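Hemolysin-related protein (Vibrio cholerae serotype O1, PDB 6MLT) is a secreted biofilm matrix protein that binds metal ions and probably contributes to biofilm adhesion through carbohydrate recognition. Local coordinates at residues 195-200 and 210-215; 152-157 and 161-166; 188-193 and 202-207; 227-232 and 253-258; 581-584 and 588-591. All coordinates share one frame; numbering follows the deposited sequence.

Overall arrangement
Contacts 1 to 4 lie in antiparallel sheets that form neighbouring blades of a beta-propeller, whereas contact 5 joins two parts of the chain after strand 553-559. Contacts 1 and 3 share one four-stranded sheet and one sodium ion, their centres about 4 Å apart; contacts 2 and 4 each belong to another blade with its own ion. Contacts 2 and 3 are buried, while 1, 4 and 5 are partly so. Chemistry follows place: contact 2 is a metal loop closed by backbone bonds, 1, 3 and 4 combine ligands with apolar packing and no cross-segment hydrogen bond, and contact 5 rests on asparagine-to-threonine hydrogen bonds and proline packing. A salt bridge, Arg-196 to Asp-582, ties contact 1 to contact 5.

Contact 1 of 5, residues 195-200 and 210-215; sequences QREVFA and AYLWQY. With NA (sodium ion), chain F.
Phe-199 and Trp-213 meet at the corners of their rings, neither stacked nor edge-to-face. CE1 of Phe-199 and CH2 of Trp-213 are the nearest atoms, 3.8 Å apart, and the planes are turned 46° against each other. The ring centroid of Phe-199 and that of the six-membered ring of Trp-213 are 5.9 Å apart. The first torsion of Trp-213 brings the indole there: CG lies between its backbone N and carbonyl carbon (chi1 53°), which swings the ring back toward Phe-199. Large flat side chains suit this place, because strand 203-205 runs between the two segments and these rings are long enough to meet past it.

Closer to the metal, Glu-197 and Leu-212 cross at about a right angle. CD1 of Leu-212 sits 3.5 Å from CG of Glu-197, so the leucine packs on the aliphatic part of the glutamate and leaves its carboxylate for the ion. A bend at chi2 (65°) turns that carboxylate onto the sodium ion, which is held at 2.6 Å by OE1 of Glu-197 and at 2.5 Å by OE2 of the same residue. The backbone O of Gln-195 binds it at 2.2 Å, and Ser-190 gives OE1 of Glu-197 a hydrogen bond partner.

Leu-212 and Trp-213 both face Leu-204, a classic beta bulge, while Leu-237 and Val-239 of strand 236-241 also touch Phe-199. The arrangement is that of one face of a four-stranded propeller blade, with a metal loop at one end and the next blade packed against it.

Contact 2 of 5, residues 152-157 and 161-166; sequences ADINGD and EILAAD. With NA (sodium ion), chain E.
Asp-153, Asn-155 and Asp-157 meet Glu-161 round a sodium ion in an EF-hand-like loop of the DxDxDG type, here with Asn-155 in the third position, the kind found in FG-GAP repeats. OD1 of each of the three binds the ion, that of Asn-155 at 2.3 Å. Glu-161 adds both oxygens, OE1 at 2.4 Å from the sodium, and Asn-159 O completes the set. Short acids and an amide suit a tight loop, whereas the longer glutamate, bent at chi2 (72°), folds its carboxylate back onto the ion.

OE1 of Glu-161 is gripped twice, since Ile-154 N donates to it over 2.8 Å, nearly along its C-O axis (158° at the hydrogen). CG1 of Ile-154 lies 3.7 Å from CG of Glu-161, flanking the glutamate's apolar part. Water 1 donates to OE2 of Glu-161 and accepts from ND2 of Asn-155. Gly-156, at positive phi, gives its N to OD1 of Asp-153 at 2.7 Å in an Asx motif.

Ala-152 and Glu-161 form an antiparallel hydrogen-bonded pair, with N of Glu-161 2.7 Å from O of Ala-152. The loop thus connects strands 150-152 and 161-164, with Ile-154 also packing on Val-168 of strand 167-170 and Ala-187 of strand 185-188.

Contact 3 of 5, residues 188-193 and 202-207; sequences FDSNGD and GTLYQN. With NA (sodium ion), chain F.
Leu-204 makes the apolar part of this contact, using its two methyls on different partners. With CG anti to the backbone N (chi1 -168°), the side chain reaches toward the metal loop: CD1 comes within 4.1 Å of CE1 of Phe-188, and CD2 lies 3.6 Å from OG of Ser-190. The leucine and the phenylalanine cross at about a right angle. A branched apolar residue suits the place, since it can fill two directions at once. The serine hydroxyl has its polar partner elsewhere, in Glu-197.

Metal bonds dominate the loop, an EF-hand-like Asp-x-Asn-x-Asp element of a propeller blade. OD1 of Asp-189 is 2.3 Å from the sodium ion and OD1 of Asn-191 is 2.4 Å from it, with Asp-193 the third ligand; the backbone O of Gln-195 and both carboxylate oxygens of Glu-197 supply the rest. Gly-192 takes positive phi where the chain turns round the ion, and three weak bonds, from N of Asn-191, Gly-192 and Asp-193, converge on OD1 of Asp-189.

Water 2 carries the polar link across: it donates to OD2 of Asp-193 at 2.7 Å, and accepts from ND2 of Asn-191 and from NE2 of Gln-206, the last at 3.3 Å.

Strand 197-200 lies between strands 185-188 and 203-205 in the blade, so Leu-204 reaches the loop past a strand, with Leu-212 and Trp-213 of strand 211-214 on its other flank.

Contact 4 of 5, residues 227-232 and 253-258; sequences ANLDGD and IAVLEH. With NA (sodium ion), chain G.
OD1 of Asp-230, whose carboxylate faces Glu-257, is gripped twice: by the sodium ion at 2.3 Å and by N of Asp-232 at 3.2 Å. The amide meets it from above the carboxylate plane along a straight bond (170°), closing an Asx turn. This is again an EF-hand-like metal loop, set between strands 224-227 and 236-241 of a propeller blade. CG of Asp-230, lying between backbone N and carbonyl carbon (chi1 61°), carries OD1 to the ion. OD1 of Asn-228, at 2.4 Å, and OD1 of Asp-232 bind the same sodium, while the backbone O of Lys-234 and the carboxylate of Glu-236 complete the site. Short polar side chains on alternate residues suit such a loop, each turning an oxygen inward.

OD2 of Asp-230 faces the segment 253-258, where OE1 of Glu-257 lies 3.8 Å away. The planes of the two carboxylates are nearly parallel, 13° apart. Like charges this close would ordinarily repel; the nearby cation probably eases the cost. Glu-257 also packs on Lys-263.

The rest is apolar. Leu-229, next to a ligand, turns away from the ion and crosses Val-255 obliquely, with Ile-445 of strand 443-448 against both. Valine suits the strand, being beta-branched, and its two methyls both face the leucine: CD1 of Leu-229 is 3.9 Å from CG1 of Val-255 and 4.2 Å from its CG2.

Contact 5 of 5, residues 581-584 and 588-591; sequences SDIN and TIPT
A tight turn with no regular strand brings Asn-584 back against Thr-588, only three residues intervening. N of Asn-584 donates to O of Thr-588 over 2.8 Å, nearly along the carbonyl axis. Its side chain repeats the grip: ND2 of Asn-584 reaches OG1 of Thr-588 at 2.9 Å, almost straight (177°) and in the plane of the amide. Threonine suits this place because OG1, held between backbone N and carbonyl carbon (chi1 59°), faces the asparagine; it also bonds to Asn-586 inside the turn.

This turn belongs to the long irregular segment after strand 553-559, which packs against the propeller: Ile-583 and Ile-589 both touch Ala-103 of strand 101-103, and Ile-589 also reaches Leu-151 of strand 150-152. CD1 of Ile-583 lies 4.0 Å from CG1 of Ile-589, so the two apolar chains face the blades together.

Pro-590, a compact, puckered ring with no N-H, packs across the segment 581-584, its CG 3.6 Å from O of Ser-581 and 3.7 Å from OD1 of Asn-584. Water 3 is 2.9 Å from OD1 of Asp-582, whose carboxylate is salt-bridged to Arg-196, and equally close to O of Pro-590.

Contact 1 of 5, residues 195-200 and 210-215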
# COMPACT_ATOMS: atom_id res chain seq x y z
N GLN A 195 -13.47 2.91 -11.52
CA GLN A 195 -12.56 3.83 -12.18
C GLN A 195 -11.61 4.43 -11.16
O GLN A 195 -11.97 4.65 -10.01
CB GLN A 195 -13.35 4.94 -12.88
CG GLN A 195 -14.26 4.44 -13.99
CD GLN A 195 -13.47 3.86 -15.14
OE1 GLN A 195 -12.72 4.57 -15.81
NE2 GLN A 195 -13.63 2.56 -15.37
N ARG A 196 -10.38 4.70 -11.60
CA ARG A 196 -9.41 5.32 -10.72
C ARG A 196 -9.37 6.82 -10.99
O ARG A 196 -9.25 7.25 -12.15
CB ARG A 196 -8.03 4.67 -10.89
CG ARG A 196 -8.06 3.22 -10.39
CD ARG A 196 -6.82 2.48 -10.73
NE ARG A 196 -5.68 3.00 -10.00
CZ ARG A 196 -4.50 2.39 -9.95
NH1 ARG A 196 -4.31 1.25 -10.60
NH2 ARG A 196 -3.51 2.93 -9.25
N GLU A 197 -9.52 7.60 -9.93
CA GLU A 197 -9.37 9.04 -10.00
C GLU A 197 -7.89 9.40 -9.89
O GLU A 197 -7.05 8.59 -9.50
CB GLU A 197 -10.17 9.71 -8.89
CG GLU A 197 -11.70 9.66 -9.07
CD GLU A 197 -12.29 8.25 -9.01
OE1 GLU A 197 -12.19 7.60 -7.95
OE2 GLU A 197 -12.85 7.80 -10.04
N VAL A 198 -7.57 10.65 -10.25
CA VAL A 198 -6.20 11.15 -10.25
C VAL A 198 -6.10 12.24 -9.20
O VAL A 198 -6.86 13.22 -9.23
CB VAL A 198 -5.80 11.68 -11.64
CG1 VAL A 198 -4.39 12.25 -11.60
CG2 VAL A 198 -5.88 10.58 -12.68
N PHE A 199 -5.16 12.09 -8.27
CA PHE A 199 -4.92 13.09 -7.23
C PHE A 199 -3.58 13.76 -7.50
O PHE A 199 -2.54 13.09 -7.54
CB PHE A 199 -4.91 12.46 -5.84
CG PHE A 199 -4.72 13.46 -4.75
CD1 PHE A 199 -5.76 14.26 -4.34
CD2 PHE A 199 -3.48 13.62 -4.15
CE1 PHE A 199 -5.59 15.20 -3.34
CE2 PHE A 199 -3.29 14.56 -3.15
CZ PHE A 199 -4.35 15.35 -2.75
N ALA A 200 -3.61 15.08 -7.67
CA ALA A 200 -2.40 15.82 -8.01
C ALA A 200 -2.50 17.22 -7.41
O ALA A 200 -3.44 17.97 -7.72
CB ALA A 200 -2.21 15.89 -9.53
N ALA A 210 -12.37 15.66 -15.17
CA ALA A 210 -13.43 16.39 -14.48
C ALA A 210 -13.06 16.60 -13.01
O ALA A 210 -12.60 15.68 -12.33
CB ALA A 210 -14.75 15.64 -14.59
N TYR A 211 -13.30 17.81 -12.53
CA TYR A 211 -12.96 18.18 -11.16
C TYR A 211 -13.93 17.52 -10.18
O TYR A 211 -15.15 17.60 -10.36
CB TYR A 211 -13.01 19.69 -11.03
CG TYR A 211 -12.90 20.26 -9.64
CD1 TYR A 211 -14.02 20.48 -8.87
CD2 TYR A 211 -11.66 20.64 -9.12
CE1 TYR A 211 -13.93 21.03 -7.60
CE2 TYR A 211 -11.56 21.19 -7.86
CZ TYR A 211 -12.70 21.38 -7.11
OH TYR A 211 -12.61 21.93 -5.86
N LEU A 212 -13.39 16.88 -9.14
CA LEU A 212 -14.22 16.31 -8.08
C LEU A 212 -14.14 17.12 -6.80
O LEU A 212 -15.17 17.57 -6.29
CB LEU A 212 -13.83 14.85 -7.81
CG LEU A 212 -14.20 13.86 -8.92
CD1 LEU A 212 -13.61 12.50 -8.60
CD2 LEU A 212 -15.71 13.76 -9.10
N TRP A 213 -12.95 17.28 -6.24
CA TRP A 213 -12.77 18.12 -5.06
C TRP A 213 -11.31 18.52 -4.95
O TRP A 213 -10.45 18.02 -5.67
CB TRP A 213 -13.24 17.41 -3.79
CG TRP A 213 -12.67 16.05 -3.51
CD1 TRP A 213 -13.29 14.85 -3.69
CD2 TRP A 213 -11.38 15.75 -2.96
NE1 TRP A 213 -12.47 13.82 -3.30
CE2 TRP A 213 -11.29 14.35 -2.84
CE3 TRP A 213 -10.29 16.53 -2.56
CZ2 TRP A 213 -10.16 13.70 -2.34
CZ3 TRP A 213 -9.16 15.89 -2.06
CH2 TRP A 213 -9.11 14.48 -1.96
N GLN A 214 -11.05 19.43 -4.02
CA GLN A 214 -9.72 19.98 -3.87
C GLN A 214 -9.46 20.30 -2.41
O GLN A 214 -10.28 20.96 -1.77
CB GLN A 214 -9.57 21.24 -4.73
CG GLN A 214 -8.19 21.84 -4.73
CD GLN A 214 -8.06 22.88 -5.83
OE1 GLN A 214 -8.20 22.57 -7.01
NE2 GLN A 214 -7.82 24.12 -5.44
N TYR A 215 -8.34 19.81 -1.89
CA TYR A 215 -7.92 20.15 -0.54
C TYR A 215 -7.23 21.50 -0.56
O TYR A 215 -6.26 21.70 -1.29
CB TYR A 215 -6.98 19.08 0.01
CG TYR A 215 -6.50 19.37 1.42
CD1 TYR A 215 -7.40 19.47 2.46
CD2 TYR A 215 -5.15 19.54 1.69
CE1 TYR A 215 -6.98 19.74 3.75
CE2 TYR A 215 -4.71 19.81 2.98
CZ TYR A 215 -5.64 19.91 4.00
OH TYR A 215 -5.24 20.17 5.28
NA NA F . -13.59 5.66 -8.88

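Contact 2 of 5, residues 152-157 and 161-166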
# COMPACT_ATOMS: atom_id res chain seq x y z
N ALA A 152 -0.25 3.66 -14.53
CA ALA A 152 -1.38 2.84 -14.11
C ALA A 152 -2.40 2.78 -15.24
O ALA A 152 -2.49 3.68 -16.07
CB ALA A 152 -2.04 3.40 -12.85
N ASP A 153 -3.18 1.69 -15.25
CA ASP A 153 -4.38 1.61 -16.08
C ASP A 153 -5.52 2.16 -15.25
O ASP A 153 -6.08 1.47 -14.40
CB ASP A 153 -4.64 0.17 -16.52
CG ASP A 153 -5.89 0.05 -17.41
OD1 ASP A 153 -6.61 1.05 -17.62
OD2 ASP A 153 -6.14 -1.07 -17.92
N ILE A 154 -5.88 3.43 -15.50
CA ILE A 154 -6.80 4.12 -14.60
C ILE A 154 -8.26 3.98 -15.00
O ILE A 154 -9.14 4.31 -14.19
CB ILE A 154 -6.44 5.62 -14.50
CG1 ILE A 154 -6.58 6.31 -15.86
CG2 ILE A 154 -5.04 5.77 -13.92
CD1 ILE A 154 -6.24 7.79 -15.84
N ASN A 155 -8.54 3.49 -16.21
CA ASN A 155 -9.91 3.28 -16.65
C ASN A 155 -10.22 1.83 -16.99
O ASN A 155 -11.36 1.53 -17.38
CB ASN A 155 -10.23 4.16 -17.87
CG ASN A 155 -9.30 3.91 -19.05
OD1 ASN A 155 -8.47 2.99 -19.04
ND2 ASN A 155 -9.44 4.73 -20.08
N GLY A 156 -9.25 0.93 -16.87
CA GLY A 156 -9.51 -0.49 -17.06
C GLY A 156 -9.69 -0.92 -18.50
O GLY A 156 -10.29 -1.97 -18.73
N ASP A 157 -9.19 -0.16 -19.47
CA ASP A 157 -9.37 -0.53 -20.87
C ASP A 157 -8.19 -1.32 -21.42
O ASP A 157 -8.13 -1.56 -22.63
CB ASP A 157 -9.60 0.72 -21.72
CG ASP A 157 -8.38 1.62 -21.81
OD1 ASP A 157 -7.31 1.27 -21.26
OD2 ASP A 157 -8.49 2.70 -22.42
N GLU A 161 -1.94 4.36 -18.67
CA GLU A 161 -1.89 5.81 -18.60
C GLU A 161 -0.65 6.27 -17.83
O GLU A 161 -0.12 5.56 -16.97
CB GLU A 161 -3.16 6.36 -17.94
CG GLU A 161 -4.38 6.33 -18.86
CD GLU A 161 -4.92 4.92 -19.10
OE1 GLU A 161 -5.15 4.19 -18.10
OE2 GLU A 161 -5.11 4.54 -20.28
N ILE A 162 -0.21 7.47 -18.17
CA ILE A 162 1.00 8.08 -17.62
C ILE A 162 0.57 9.35 -16.89
O ILE A 162 0.03 10.27 -17.52
CB ILE A 162 2.01 8.38 -18.74
CG1 ILE A 162 2.45 7.08 -19.42
CG2 ILE A 162 3.22 9.13 -18.21
CD1 ILE A 162 3.15 7.29 -20.76
N LEU A 163 0.78 9.38 -15.58
CA LEU A 163 0.40 10.52 -14.75
C LEU A 163 1.65 11.37 -14.54
O LEU A 163 2.54 11.00 -13.77
CB LEU A 163 -0.17 10.05 -13.41
CG LEU A 163 -1.07 8.82 -13.40
CD1 LEU A 163 -1.52 8.52 -11.97
CD2 LEU A 163 -2.26 8.99 -14.30
N ALA A 164 1.70 12.52 -15.21
CA ALA A 164 2.88 13.38 -15.20
C ALA A 164 2.55 14.73 -14.58
O ALA A 164 1.42 14.99 -14.17
CB ALA A 164 3.43 13.56 -16.62
N ALA A 165 3.55 15.61 -14.56
CA ALA A 165 3.43 16.86 -13.80
C ALA A 165 2.42 17.82 -14.41
O ALA A 165 1.86 18.65 -13.70
CB ALA A 165 4.79 17.54 -13.71
N ASP A 166 2.19 17.73 -15.73
CA ASP A 166 1.36 18.70 -16.43
C ASP A 166 0.10 18.09 -17.03
O ASP A 166 -0.62 18.79 -17.76
CB ASP A 166 2.17 19.39 -17.52
CG ASP A 166 2.69 18.42 -18.60
OD1 ASP A 166 2.60 17.18 -18.43
OD2 ASP A 166 3.20 18.92 -19.62
NA NA E . -6.22 2.54 -19.45
O HOH W 1 -7.03 5.14 -22.14

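Contact 3 of 5, residues 188-193 and 202-207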
# COMPACT_ATOMS: atom_id res chain seq x y z
N PHE A 188 -6.12 6.27 -7.77
CA PHE A 188 -6.78 5.26 -6.95
C PHE A 188 -8.28 5.44 -7.11
O PHE A 188 -8.76 6.53 -7.45
CB PHE A 188 -6.37 5.37 -5.47
CG PHE A 188 -6.89 6.60 -4.78
CD1 PHE A 188 -6.33 7.84 -5.01
CD2 PHE A 188 -7.93 6.50 -3.86
CE1 PHE A 188 -6.80 8.97 -4.36
CE2 PHE A 188 -8.41 7.62 -3.21
CZ PHE A 188 -7.85 8.86 -3.45
N ASP A 189 -9.02 4.35 -6.88
CA ASP A 189 -10.48 4.37 -6.93
C ASP A 189 -10.98 4.97 -5.62
O ASP A 189 -11.03 4.30 -4.59
CB ASP A 189 -11.03 2.96 -7.14
CG ASP A 189 -12.53 2.95 -7.40
OD1 ASP A 189 -13.18 4.02 -7.30
OD2 ASP A 189 -13.07 1.87 -7.72
N SER A 190 -11.34 6.25 -5.66
CA SER A 190 -11.73 6.97 -4.46
C SER A 190 -13.16 6.67 -4.02
O SER A 190 -13.49 6.88 -2.85
CB SER A 190 -11.61 8.48 -4.70
OG SER A 190 -12.62 8.90 -5.61
N ASN A 191 -14.01 6.22 -4.93
CA ASN A 191 -15.44 6.11 -4.65
C ASN A 191 -16.02 4.74 -4.97
O ASN A 191 -17.25 4.59 -4.98
CB ASN A 191 -16.20 7.18 -5.43
CG ASN A 191 -15.90 7.15 -6.92
OD1 ASN A 191 -15.42 6.14 -7.44
ND2 ASN A 191 -16.17 8.25 -7.60
N GLY A 192 -15.18 3.75 -5.25
CA GLY A 192 -15.65 2.39 -5.45
C GLY A 192 -16.48 2.14 -6.70
O GLY A 192 -17.28 1.20 -6.72
N ASP A 193 -16.30 2.94 -7.75
CA ASP A 193 -17.03 2.71 -9.00
C ASP A 193 -16.19 1.98 -10.04
O ASP A 193 -16.62 1.86 -11.19
CB ASP A 193 -17.56 4.03 -9.57
CG ASP A 193 -16.46 4.93 -10.12
OD1 ASP A 193 -15.27 4.55 -10.09
OD2 ASP A 193 -16.80 6.04 -10.58
N GLY A 202 -3.31 18.43 -4.52
CA GLY A 202 -4.49 18.74 -3.75
C GLY A 202 -5.81 18.56 -4.48
O GLY A 202 -6.86 18.57 -3.82
N THR A 203 -5.80 18.38 -5.79
CA THR A 203 -7.03 18.25 -6.57
C THR A 203 -7.26 16.79 -6.94
O THR A 203 -6.35 16.13 -7.44
CB THR A 203 -6.96 19.09 -7.84
OG1 THR A 203 -6.71 20.46 -7.50
CG2 THR A 203 -8.27 19.01 -8.61
N LEU A 204 -8.48 16.32 -6.73
CA LEU A 204 -8.91 15.01 -7.20
C LEU A 204 -9.72 15.19 -8.48
O LEU A 204 -10.73 15.90 -8.49
CB LEU A 204 -9.73 14.26 -6.15
CG LEU A 204 -9.95 12.78 -6.48
CD1 LEU A 204 -8.64 12.01 -6.33
CD2 LEU A 204 -11.04 12.16 -5.62
N TYR A 205 -9.26 14.54 -9.56
CA TYR A 205 -9.94 14.53 -10.84
C TYR A 205 -10.47 13.14 -11.15
O TYR A 205 -9.84 12.13 -10.80
CB TYR A 205 -9.01 14.93 -11.99
CG TYR A 205 -8.19 16.18 -11.81
CD1 TYR A 205 -6.92 16.13 -11.25
CD2 TYR A 205 -8.65 17.41 -12.25
CE1 TYR A 205 -6.15 17.27 -11.10
CE2 TYR A 205 -7.88 18.56 -12.12
CZ TYR A 205 -6.64 18.48 -11.54
OH TYR A 205 -5.88 19.62 -11.39
N GLN A 206 -11.61 13.08 -11.84
CA GLN A 206 -11.95 11.87 -12.57
C GLN A 206 -10.91 11.65 -13.67
O GLN A 206 -10.14 12.55 -14.01
CB GLN A 206 -13.36 11.96 -13.16
CG GLN A 206 -14.45 11.97 -12.10
CD GLN A 206 -15.85 11.90 -12.69
OE1 GLN A 206 -16.21 12.70 -13.55
NE2 GLN A 206 -16.63 10.94 -12.22
N ASN A 207 -10.87 10.43 -14.20
CA ASN A 207 -9.81 10.13 -15.15
C ASN A 207 -10.03 10.76 -16.52
O ASN A 207 -9.13 10.66 -17.37
CB ASN A 207 -9.60 8.61 -15.27
CG ASN A 207 -10.86 7.86 -15.65
OD1 ASN A 207 -11.75 8.39 -16.32
ND2 ASN A 207 -10.92 6.60 -15.26
NA NA F . -13.59 5.66 -8.88
O HOH W 2 -15.45 8.33 -10.63

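Contact 4 of 5, residues 227-232 and 253-258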
# COMPACT_ATOMS: atom_id res chain seq x y z
N ALA A 227 -3.92 4.56 1.83
CA ALA A 227 -3.87 3.48 2.80
C ALA A 227 -5.20 3.45 3.54
O ALA A 227 -6.00 4.39 3.47
CB ALA A 227 -2.72 3.65 3.79
N ASN A 228 -5.42 2.36 4.26
CA ASN A 228 -6.57 2.23 5.14
C ASN A 228 -6.12 2.54 6.56
O ASN A 228 -5.29 1.82 7.13
CB ASN A 228 -7.19 0.84 5.06
CG ASN A 228 -8.55 0.78 5.73
OD1 ASN A 228 -9.12 1.81 6.10
ND2 ASN A 228 -9.09 -0.43 5.88
N LEU A 229 -6.64 3.63 7.13
CA LEU A 229 -6.22 4.11 8.43
C LEU A 229 -7.37 4.19 9.43
O LEU A 229 -7.25 4.88 10.44
CB LEU A 229 -5.54 5.47 8.29
CG LEU A 229 -4.28 5.48 7.43
CD1 LEU A 229 -3.87 6.90 7.11
CD2 LEU A 229 -3.15 4.74 8.12
N ASP A 230 -8.48 3.51 9.17
CA ASP A 230 -9.61 3.50 10.10
C ASP A 230 -10.33 2.16 9.96
O ASP A 230 -9.74 1.17 9.51
CB ASP A 230 -10.52 4.71 9.85
CG ASP A 230 -11.12 4.73 8.46
OD1 ASP A 230 -11.11 3.67 7.79
OD2 ASP A 230 -11.59 5.80 8.04
N GLY A 231 -11.60 2.12 10.33
CA GLY A 231 -12.34 0.88 10.43
C GLY A 231 -13.24 0.52 9.27
O GLY A 231 -13.99 -0.46 9.38
N ASP A 232 -13.21 1.27 8.17
CA ASP A 232 -14.02 0.96 7.00
C ASP A 232 -13.13 0.52 5.85
O ASP A 232 -11.90 0.63 5.90
CB ASP A 232 -14.87 2.16 6.59
CG ASP A 232 -14.04 3.38 6.22
OD1 ASP A 232 -13.10 3.26 5.41
OD2 ASP A 232 -14.33 4.48 6.75
N ILE A 253 1.28 17.98 7.45
CA ILE A 253 0.96 16.62 7.05
C ILE A 253 -0.51 16.41 7.39
O ILE A 253 -0.98 16.87 8.44
CB ILE A 253 1.85 15.57 7.74
CG1 ILE A 253 1.46 14.18 7.25
CG2 ILE A 253 1.72 15.67 9.25
CD1 ILE A 253 2.60 13.23 7.13
N ALA A 254 -1.24 15.74 6.51
CA ALA A 254 -2.67 15.59 6.71
C ALA A 254 -3.13 14.25 6.19
O ALA A 254 -2.54 13.69 5.26
CB ALA A 254 -3.45 16.72 6.04
N VAL A 255 -4.18 13.73 6.81
CA VAL A 255 -4.87 12.54 6.33
C VAL A 255 -6.26 12.98 5.90
O VAL A 255 -7.02 13.56 6.70
CB VAL A 255 -4.95 11.45 7.41
CG1 VAL A 255 -5.75 10.26 6.90
CG2 VAL A 255 -3.54 11.02 7.82
N LEU A 256 -6.60 12.69 4.66
CA LEU A 256 -7.89 13.04 4.08
C LEU A 256 -8.71 11.78 3.87
O LEU A 256 -8.17 10.71 3.56
CB LEU A 256 -7.71 13.76 2.75
CG LEU A 256 -6.73 14.93 2.74
CD1 LEU A 256 -6.62 15.49 1.34
CD2 LEU A 256 -7.16 16.00 3.72
N GLU A 257 -10.02 11.92 4.03
CA GLU A 257 -10.96 10.87 3.66
C GLU A 257 -11.15 10.87 2.14
O GLU A 257 -10.71 11.77 1.43
CB GLU A 257 -12.30 11.10 4.36
CG GLU A 257 -12.21 11.29 5.88
CD GLU A 257 -11.85 10.01 6.62
OE1 GLU A 257 -11.78 8.94 5.98
OE2 GLU A 257 -11.63 10.09 7.85
N HIS A 258 -11.83 9.83 1.65
CA HIS A 258 -11.98 9.66 0.21
C HIS A 258 -12.73 10.82 -0.44
O HIS A 258 -12.59 11.03 -1.65
CB HIS A 258 -12.71 8.35 -0.09
CG HIS A 258 -14.16 8.37 0.28
ND1 HIS A 258 -14.60 8.24 1.58
CD2 HIS A 258 -15.27 8.54 -0.48
CE1 HIS A 258 -15.92 8.31 1.60
NE2 HIS A 258 -16.35 8.49 0.37
NA NA G . -10.80 3.43 5.56

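Contact 5 of 5, residues 581-584 and 588-591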
# COMPACT_ATOMS: atom_id res chain seq x y z
N SER A 581 0.77 -2.61 -5.88
CA SER A 581 -0.46 -3.03 -6.54
C SER A 581 -0.51 -2.67 -8.02
O SER A 581 -1.32 -3.26 -8.75
CB SER A 581 -1.67 -2.42 -5.83
OG SER A 581 -1.65 -2.81 -4.48
N ASP A 582 0.31 -1.73 -8.49
CA ASP A 582 0.27 -1.29 -9.87
C ASP A 582 1.37 -1.90 -10.72
O ASP A 582 1.61 -1.43 -11.84
CB ASP A 582 0.37 0.24 -9.93
CG ASP A 582 -0.99 0.91 -9.89
OD1 ASP A 582 -1.94 0.35 -10.49
OD2 ASP A 582 -1.12 1.99 -9.27
N ILE A 583 2.03 -2.96 -10.25
CA ILE A 583 3.10 -3.57 -11.02
C ILE A 583 3.18 -5.05 -10.66
O ILE A 583 3.05 -5.43 -9.49
CB ILE A 583 4.44 -2.84 -10.78
CG1 ILE A 583 5.49 -3.27 -11.81
CG2 ILE A 583 4.95 -3.08 -9.36
CD1 ILE A 583 5.24 -2.74 -13.19
N ASN A 584 3.36 -5.88 -11.68
CA ASN A 584 3.67 -7.29 -11.50
C ASN A 584 5.18 -7.49 -11.51
O ASN A 584 5.95 -6.61 -11.91
CB ASN A 584 3.01 -8.12 -12.59
CG ASN A 584 1.49 -7.99 -12.60
OD1 ASN A 584 0.85 -7.98 -11.55
ND2 ASN A 584 0.91 -7.89 -13.79
N THR A 588 4.78 -6.07 -16.04
CA THR A 588 3.49 -5.72 -16.60
C THR A 588 2.64 -5.02 -15.55
O THR A 588 2.86 -5.16 -14.34
CB THR A 588 2.77 -6.96 -17.15
OG1 THR A 588 2.58 -7.92 -16.10
CG2 THR A 588 3.58 -7.59 -18.28
N ILE A 589 1.68 -4.25 -16.01
CA ILE A 589 0.81 -3.45 -15.15
C ILE A 589 -0.58 -4.07 -15.16
O ILE A 589 -1.13 -4.30 -16.25
CB ILE A 589 0.77 -1.97 -15.60
CG1 ILE A 589 2.13 -1.33 -15.30
CG2 ILE A 589 -0.39 -1.23 -14.90
CD1 ILE A 589 2.17 0.17 -15.39
N PRO A 590 -1.18 -4.36 -14.01
CA PRO A 590 -2.51 -4.98 -14.02
C PRO A 590 -3.58 -4.04 -14.55
O PRO A 590 -3.51 -2.82 -14.38
CB PRO A 590 -2.76 -5.32 -12.54
CG PRO A 590 -1.46 -5.14 -11.85
CD PRO A 590 -0.69 -4.14 -12.64
N THR A 591 -4.59 -4.64 -15.19
CA THR A 591 -5.70 -3.86 -15.73
C THR A 591 -6.66 -3.41 -14.64
O THR A 591 -7.13 -2.26 -14.66
CB THR A 591 -6.45 -4.67 -16.79
OG1 THR A 591 -5.55 -5.01 -17.86
CG2 THR A 591 -7.63 -3.89 -17.35
O HOH W 3 -3.08 -0.26 -13.04